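Local atomic coordinates of exoribonuclease II, mitochondrial (Candida glabrata, PDB entry 6F3H), a protein that probably degrades RNA from its 3' end in mitochondria, as the magnesium-dependent exoribonuclease component of the mtEXO degradosome. Residues Glu625-Arg633 and Leu721-Val732. The protein carries 1 engineered substitution. Sequence-based numbering, arbitrary orientation.
With nucleotides of chain C.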
ATOM      1  N   GLU A 625     -25.156  -8.112  10.191  1.00 65.79           N
ATOM      2  CA  GLU A 625     -26.490  -8.379  10.719  1.00 61.27           C
ATOM      3  C   GLU A 625     -27.539  -7.697   9.872  1.00 61.86           C
ATOM      4  O   GLU A 625     -28.572  -8.293   9.555  1.00 75.13           O
ATOM      5  CB  GLU A 625     -26.606  -7.919  12.173  1.00 57.02           C
ATOM      6  N   ASN A 626     -27.266  -6.476   9.438  1.00 53.01           N
ATOM      7  CA  ASN A 626     -28.179  -5.740   8.581  1.00 59.15           C
ATOM      8  C   ASN A 626     -27.984  -6.006   7.098  1.00 66.28           C
ATOM      9  O   ASN A 626     -28.606  -5.307   6.283  1.00 63.62           O
ATOM     10  CB  ASN A 626     -28.046  -4.256   8.853  1.00 67.46           C
ATOM     11  CG  ASN A 626     -28.704  -3.870  10.128  1.00 78.57           C
ATOM     12  OD1 ASN A 626     -29.902  -3.594  10.161  1.00 81.43           O
ATOM     13  ND2 ASN A 626     -27.959  -3.961  11.219  1.00 85.18           N
ATOM     14  N   LYS A 627     -27.136  -6.975   6.732  1.00 68.93           N
ATOM     15  CA  LYS A 627     -26.928  -7.365   5.336  1.00 64.64           C
ATOM     16  C   LYS A 627     -26.565  -6.143   4.493  1.00 65.81           C
ATOM     17  O   LYS A 627     -27.226  -5.820   3.502  1.00 62.95           O
ATOM     18  CB  LYS A 627     -28.160  -8.091   4.778  1.00 58.90           C
ATOM     19  N   ILE A 628     -25.528  -5.438   4.924  1.00 69.71           N
ATOM     20  CA  ILE A 628     -25.026  -4.246   4.239  1.00 74.45           C
ATOM     21  C   ILE A 628     -23.724  -4.591   3.526  1.00 76.31           C
ATOM     22  O   ILE A 628     -22.855  -5.259   4.110  1.00 74.98           O
ATOM     23  CB  ILE A 628     -24.817  -3.046   5.188  1.00 74.65           C
ATOM     24  CG1 ILE A 628     -26.007  -2.877   6.119  1.00 81.26           C
ATOM     25  CG2 ILE A 628     -24.645  -1.737   4.389  1.00 65.75           C
ATOM     26  CD1 ILE A 628     -25.880  -1.680   7.042  1.00 81.21           C
ATOM     27  N   PRO A 629     -23.583  -4.211   2.259  1.00 73.86           N
ATOM     28  CA  PRO A 629     -22.296  -4.333   1.574  1.00 68.00           C
ATOM     29  C   PRO A 629     -21.285  -3.351   2.140  1.00 62.19           C
ATOM     30  O   PRO A 629     -21.519  -2.137   2.159  1.00 59.46           O
ATOM     31  CB  PRO A 629     -22.647  -3.985   0.121  1.00 66.26           C
ATOM     32  CG  PRO A 629     -24.111  -4.183   0.019  1.00 66.88           C
ATOM     33  CD  PRO A 629     -24.665  -3.826   1.342  1.00 71.37           C
ATOM     34  N   GLY A 630     -20.135  -3.882   2.551  1.00 61.65           N
ATOM     35  CA  GLY A 630     -19.080  -3.056   3.097  1.00 61.64           C
ATOM     36  C   GLY A 630     -17.716  -3.555   2.660  1.00 58.06           C
ATOM     37  O   GLY A 630     -17.555  -4.699   2.240  1.00 59.51           O
ATOM     38  N   VAL A 631     -16.730  -2.680   2.825  1.00 53.96           N
ATOM     39  CA  VAL A 631     -15.336  -2.977   2.533  1.00 41.88           C
ATOM     40  C   VAL A 631     -14.659  -3.393   3.825  1.00 45.13           C
ATOM     41  O   VAL A 631     -14.389  -2.556   4.687  1.00 55.59           O
ATOM     42  CB  VAL A 631     -14.625  -1.764   1.943  1.00 37.82           C
ATOM     43  CG1 VAL A 631     -13.234  -2.160   1.530  1.00 41.75           C
ATOM     44  CG2 VAL A 631     -15.440  -1.194   0.809  1.00 37.75           C
ATOM     45  N   TYR A 632     -14.307  -4.656   3.928  1.00 40.25           N
ATOM     46  CA  TYR A 632     -13.682  -5.159   5.136  1.00 41.70           C
ATOM     47  C   TYR A 632     -12.181  -5.150   4.958  1.00 42.15           C
ATOM     48  O   TYR A 632     -11.673  -4.973   3.856  1.00 43.73           O
ATOM     49  CB  TYR A 632     -14.175  -6.572   5.463  1.00 43.76           C
ATOM     50  CG  TYR A 632     -15.679  -6.672   5.550  1.00 47.37           C
ATOM     51  CD1 TYR A 632     -16.471  -6.562   4.413  1.00 51.37           C
ATOM     52  CD2 TYR A 632     -16.315  -6.847   6.779  1.00 49.27           C
ATOM     53  CE1 TYR A 632     -17.853  -6.631   4.489  1.00 60.10           C
ATOM     54  CE2 TYR A 632     -17.707  -6.913   6.869  1.00 51.11           C
ATOM     55  CZ  TYR A 632     -18.476  -6.809   5.717  1.00 62.12           C
ATOM     56  OH  TYR A 632     -19.867  -6.880   5.752  1.00 67.63           O
ATOM     57  N   ARG A 633     -11.468  -5.340   6.060  1.00 38.34           N
ATOM     58  CA  ARG A 633     -10.029  -5.491   6.036  1.00 38.45           C
ATOM     59  C   ARG A 633      -9.740  -6.816   6.716  1.00 44.52           C
ATOM     60  O   ARG A 633     -10.128  -7.016   7.870  1.00 44.31           O
ATOM     61  CB  ARG A 633      -9.331  -4.345   6.763  1.00 38.63           C
ATOM     62  CG  ARG A 633      -7.906  -4.711   7.154  1.00 58.68           C
ATOM     63  CD  ARG A 633      -7.136  -3.564   7.761  1.00 62.94           C
ATOM     64  NE  ARG A 633      -7.532  -2.292   7.190  1.00 68.56           N
ATOM     65  CZ  ARG A 633      -7.182  -1.122   7.704  1.00 67.87           C
ATOM     66  NH1 ARG A 633      -6.436  -1.092   8.809  1.00 57.31           N
ATOM     67  NH2 ARG A 633      -7.597   0.007   7.125  1.00 70.57           N
ATOM     68  N   LEU A 721     -29.773   1.689  -0.711  1.00 75.41           N
ATOM     69  CA  LEU A 721     -28.345   1.779  -0.462  1.00 68.54           C
ATOM     70  C   LEU A 721     -27.601   2.309  -1.675  1.00 75.75           C
ATOM     71  O   LEU A 721     -28.043   2.180  -2.819  1.00 79.64           O
ATOM     72  CB  LEU A 721     -27.785   0.420  -0.072  1.00 58.31           C
ATOM     73  CG  LEU A 721     -28.106   0.053   1.363  1.00 56.90           C
ATOM     74  CD1 LEU A 721     -27.320  -1.171   1.781  1.00 49.46           C
ATOM     75  CD2 LEU A 721     -27.802   1.256   2.277  1.00 62.90           C
ATOM     76  N   CYS A 722     -26.436   2.891  -1.405  1.00 79.15           N
ATOM     77  CA  CYS A 722     -25.652   3.536  -2.451  1.00 84.24           C
ATOM     78  C   CYS A 722     -25.012   2.514  -3.390  1.00 78.08           C
ATOM     79  O   CYS A 722     -24.988   2.702  -4.614  1.00 75.19           O
ATOM     80  CB  CYS A 722     -24.583   4.412  -1.797  1.00 90.22           C
ATOM     81  SG  CYS A 722     -24.129   5.896  -2.698  1.00 95.08           S
ATOM     82  N   PHE A 723     -24.503   1.426  -2.838  1.00 72.90           N
ATOM     83  CA  PHE A 723     -23.743   0.447  -3.587  1.00 67.65           C
ATOM     84  C   PHE A 723     -24.406  -0.902  -3.451  1.00 75.71           C
ATOM     85  O   PHE A 723     -24.670  -1.345  -2.331  1.00 78.71           O
ATOM     86  CB  PHE A 723     -22.319   0.317  -3.063  1.00 64.31           C
ATOM     87  CG  PHE A 723     -21.539   1.591  -3.069  1.00 69.15           C
ATOM     88  CD1 PHE A 723     -21.579   2.454  -1.994  1.00 68.78           C
ATOM     89  CD2 PHE A 723     -20.726   1.914  -4.139  1.00 71.93           C
ATOM     90  CE1 PHE A 723     -20.836   3.629  -1.993  1.00 65.18           C
ATOM     91  CE2 PHE A 723     -19.987   3.087  -4.143  1.00 68.37           C
ATOM     92  CZ  PHE A 723     -20.045   3.942  -3.067  1.00 64.11           C
ATOM     93  N   LYS A 724     -24.709  -1.528  -4.586  1.00 79.45           N
ATOM     94  CA  LYS A 724     -24.955  -2.961  -4.582  1.00 84.72           C
ATOM     95  C   LYS A 724     -23.618  -3.681  -4.392  1.00 79.77           C
ATOM     96  O   LYS A 724     -22.553  -3.081  -4.531  1.00 84.71           O
ATOM     97  CB  LYS A 724     -25.655  -3.398  -5.876  1.00 94.50           C
ATOM     98  CG  LYS A 724     -26.891  -2.565  -6.228  1.00 98.46           C
ATOM     99  CD  LYS A 724     -27.822  -3.274  -7.215  1.00 99.81           C
ATOM    100  CE  LYS A 724     -28.871  -4.135  -6.516  1.00 99.07           C
ATOM    101  NZ  LYS A 724     -28.308  -5.434  -6.061  1.00 98.81           N
ATOM    102  N   GLN A 725     -23.676  -4.969  -4.031  1.00 77.37           N
ATOM    103  CA  GLN A 725     -22.454  -5.722  -3.727  1.00 79.09           C
ATOM    104  C   GLN A 725     -21.500  -5.804  -4.920  1.00 85.31           C
ATOM    105  O   GLN A 725     -20.286  -5.964  -4.740  1.00 85.65           O
ATOM    106  CB  GLN A 725     -22.799  -7.131  -3.268  1.00 77.22           C
ATOM    107  CG  GLN A 725     -21.584  -7.996  -2.986  1.00 82.57           C
ATOM    108  CD  GLN A 725     -21.229  -8.041  -1.517  1.00 86.93           C
ATOM    109  OE1 GLN A 725     -21.733  -7.250  -0.721  1.00 88.81           O
ATOM    110  NE2 GLN A 725     -20.362  -8.978  -1.145  1.00 89.42           N
ATOM    111  N   GLU A 726     -22.040  -5.794  -6.141  1.00 88.18           N
ATOM    112  CA  GLU A 726     -21.224  -5.918  -7.345  1.00 90.14           C
ATOM    113  C   GLU A 726     -20.343  -4.706  -7.557  1.00 90.34           C
ATOM    114  O   GLU A 726     -19.133  -4.844  -7.766  1.00102.55           O
ATOM    115  CB  GLU A 726     -22.129  -6.153  -8.541  1.00 98.82           C
ATOM    116  CG  GLU A 726     -23.421  -6.861  -8.156  1.00107.30           C
ATOM    117  CD  GLU A 726     -23.219  -8.129  -7.307  1.00113.92           C
ATOM    118  OE1 GLU A 726     -22.074  -8.497  -6.937  1.00115.55           O
ATOM    119  OE2 GLU A 726     -24.246  -8.751  -6.978  1.00115.20           O
ATOM    120  N   TYR A 727     -20.921  -3.508  -7.489  1.00 84.39           N
ATOM    121  CA  TYR A 727     -20.091  -2.319  -7.608  1.00 85.57           C
ATOM    122  C   TYR A 727     -18.950  -2.340  -6.597  1.00 89.90           C
ATOM    123  O   TYR A 727     -17.924  -1.681  -6.814  1.00 96.61           O
ATOM    124  CB  TYR A 727     -20.947  -1.065  -7.421  1.00 83.91           C
ATOM    125  N   LEU A 728     -19.083  -3.143  -5.538  1.00 86.86           N
ATOM    126  CA  LEU A 728     -18.083  -3.158  -4.479  1.00 85.57           C
ATOM    127  C   LEU A 728     -16.787  -3.827  -4.947  1.00 81.90           C
ATOM    128  O   LEU A 728     -15.696  -3.260  -4.797  1.00 80.00           O
ATOM    129  CB  LEU A 728     -18.668  -3.850  -3.247  1.00 82.43           C
ATOM    130  CG  LEU A 728     -18.375  -3.188  -1.906  1.00 76.28           C
ATOM    131  CD1 LEU A 728     -18.730  -1.695  -1.973  1.00 65.94           C
ATOM    132  CD2 LEU A 728     -19.125  -3.914  -0.800  1.00 80.32           C
ATOM    133  N   ASP A 729     -16.887  -5.013  -5.557  1.00 82.40           N
ATOM    134  CA  ASP A 729     -15.675  -5.747  -5.929  1.00 82.63           C
ATOM    135  C   ASP A 729     -14.777  -4.893  -6.823  1.00 80.92           C
ATOM    136  O   ASP A 729     -13.548  -4.908  -6.688  1.00 77.83           O
ATOM    137  CB  ASP A 729     -16.047  -7.052  -6.635  1.00 79.30           C
ATOM    138  N   GLN A 730     -15.381  -4.108  -7.712  1.00 78.92           N
ATOM    139  CA  GLN A 730     -14.609  -3.231  -8.583  1.00 73.60           C
ATOM    140  C   GLN A 730     -13.821  -2.200  -7.777  1.00 68.11           C
ATOM    141  O   GLN A 730     -12.653  -1.921  -8.070  1.00 70.86           O
ATOM    142  CB  GLN A 730     -15.559  -2.547  -9.560  1.00 78.18           C
ATOM    143  CG  GLN A 730     -15.072  -1.195 -10.040  1.00 89.97           C
ATOM    144  CD  GLN A 730     -16.162  -0.367 -10.714  1.00 96.12           C
ATOM    145  OE1 GLN A 730     -17.267  -0.858 -10.971  1.00 97.10           O
ATOM    146  NE2 GLN A 730     -15.849   0.900 -11.006  1.00 97.13           N
ATOM    147  N   TYR A 731     -14.439  -1.627  -6.744  1.00 57.29           N
ATOM    148  CA  TYR A 731     -13.745  -0.601  -5.979  1.00 52.33           C
ATOM    149  C   TYR A 731     -12.685  -1.201  -5.076  1.00 54.58           C
ATOM    150  O   TYR A 731     -11.579  -0.667  -4.971  1.00 60.05           O
ATOM    151  CB  TYR A 731     -14.736   0.183  -5.151  1.00 54.40           C
ATOM    152  CG  TYR A 731     -15.409   1.277  -5.908  1.00 63.53           C
ATOM    153  CD1 TYR A 731     -14.801   2.513  -6.043  1.00 68.75           C
ATOM    154  CD2 TYR A 731     -16.655   1.093  -6.486  1.00 64.77           C
ATOM    155  CE1 TYR A 731     -15.412   3.546  -6.737  1.00 70.82           C
ATOM    156  CE2 TYR A 731     -17.279   2.117  -7.181  1.00 64.78           C
ATOM    157  CZ  TYR A 731     -16.654   3.341  -7.303  1.00 68.57           C
ATOM    158  OH  TYR A 731     -17.275   4.355  -7.998  1.00 68.66           O
ATOM    159  N   VAL A 732     -12.984  -2.331  -4.446  1.00 51.24           N
ATOM    160  CA  VAL A 732     -11.993  -2.958  -3.583  1.00 46.49           C
ATOM    161  C   VAL A 732     -10.740  -3.260  -4.373  1.00 50.45           C
ATOM    162  O   VAL A 732      -9.619  -3.132  -3.871  1.00 50.00           O
ATOM    163  CB  VAL A 732     -12.568  -4.228  -2.948  1.00 47.23           C
ATOM    164  CG1 VAL A 732     -11.510  -4.925  -2.139  1.00 51.01           C
ATOM    165  CG2 VAL A 732     -13.738  -3.871  -2.075  1.00 41.82           C
TER
ATOM    166  P     U C   4      -5.771  -0.251  12.205  1.00 52.31           P
ATOM    167  OP1   U C   4      -7.217  -0.196  11.916  1.00 48.15           O
ATOM    168  OP2   U C   4      -4.793  -0.055  11.120  1.00 60.01           O
ATOM    169  O5'   U C   4      -5.510   0.885  13.251  1.00 51.72           O
ATOM    170  C5'   U C   4      -6.102   0.795  14.522  1.00 42.92           C
ATOM    171  C4'   U C   4      -5.653   1.948  15.333  1.00 45.36           C
ATOM    172  O4'   U C   4      -4.264   1.757  15.697  1.00 52.12           O
ATOM    173  C3'   U C   4      -5.642   3.258  14.587  1.00 43.47           C
ATOM    174  O3'   U C   4      -6.921   3.833  14.432  1.00 40.88           O
ATOM    175  C2'   U C   4      -4.656   4.077  15.399  1.00 48.79           C
ATOM    176  O2'   U C   4      -5.252   4.535  16.601  1.00 53.62           O
ATOM    177  C1'   U C   4      -3.615   3.011  15.750  1.00 51.26           C
ATOM    178  N1    U C   4      -2.491   3.017  14.786  1.00 54.20           N
ATOM    179  C2    U C   4      -1.441   3.856  15.096  1.00 55.65           C
ATOM    180  O2    U C   4      -1.412   4.533  16.106  1.00 58.96           O
ATOM    181  N3    U C   4      -0.417   3.865  14.195  1.00 53.78           N
ATOM    182  C4    U C   4      -0.354   3.135  13.030  1.00 57.32           C
ATOM    183  O4    U C   4       0.651   3.260  12.325  1.00 63.53           O
ATOM    184  C5    U C   4      -1.487   2.291  12.766  1.00 51.29           C
ATOM    185  C6    U C   4      -2.495   2.261  13.631  1.00 52.07           C
TER
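P629 is the residue to start with, because its ring carbons meet L721, F723, Q725 and L728. CD takes the methyl CD1 of L721 at 3.8 Å, CG faces the backbone carbonyl O of F723, and CB packs on L728 CD2 at 3.6 Å. L721 CD1 also touches I628 CG2, the two side chains crossing at about a right angle. Further down, L728 CD2 lies 3.5 Å from G630 N, against the glycine backbone. V631 ends the apolar run: its CG1, turned anti to the backbone N (chi1 -174°), reaches V732 CG2 at 4.0 Å, while CG2 lies more loosely against L728 CD1, and the two valine side chains run antiparallel, side by side.

Q725 brings a polar side chain to the contact. A bend at chi2 (98°) brings its end across the proline at a slant, with OE1 3.5 Å from P629 CB, a van der Waals approach to a carbon.

Beyond the packing, R633, in the short strand 632-634, reaches the RNA: NH1 gives a weak hydrogen bond to OP2 of U4 of chain C at 3.0 Å, in the plane of the guanidinium. Y678 OH weakly holds its NH2.

K627, with positive phi, closes helix 603-625 in a Schellman motif, and the extended chain after it runs past the start of helix 725-761. Between these two segments the join is van der Waals and largely apolar, so their fit probably rests on shape, while V631 N is held separately by N708 OD1 from helix 703-716, on the way to the RNA-contacting arginine.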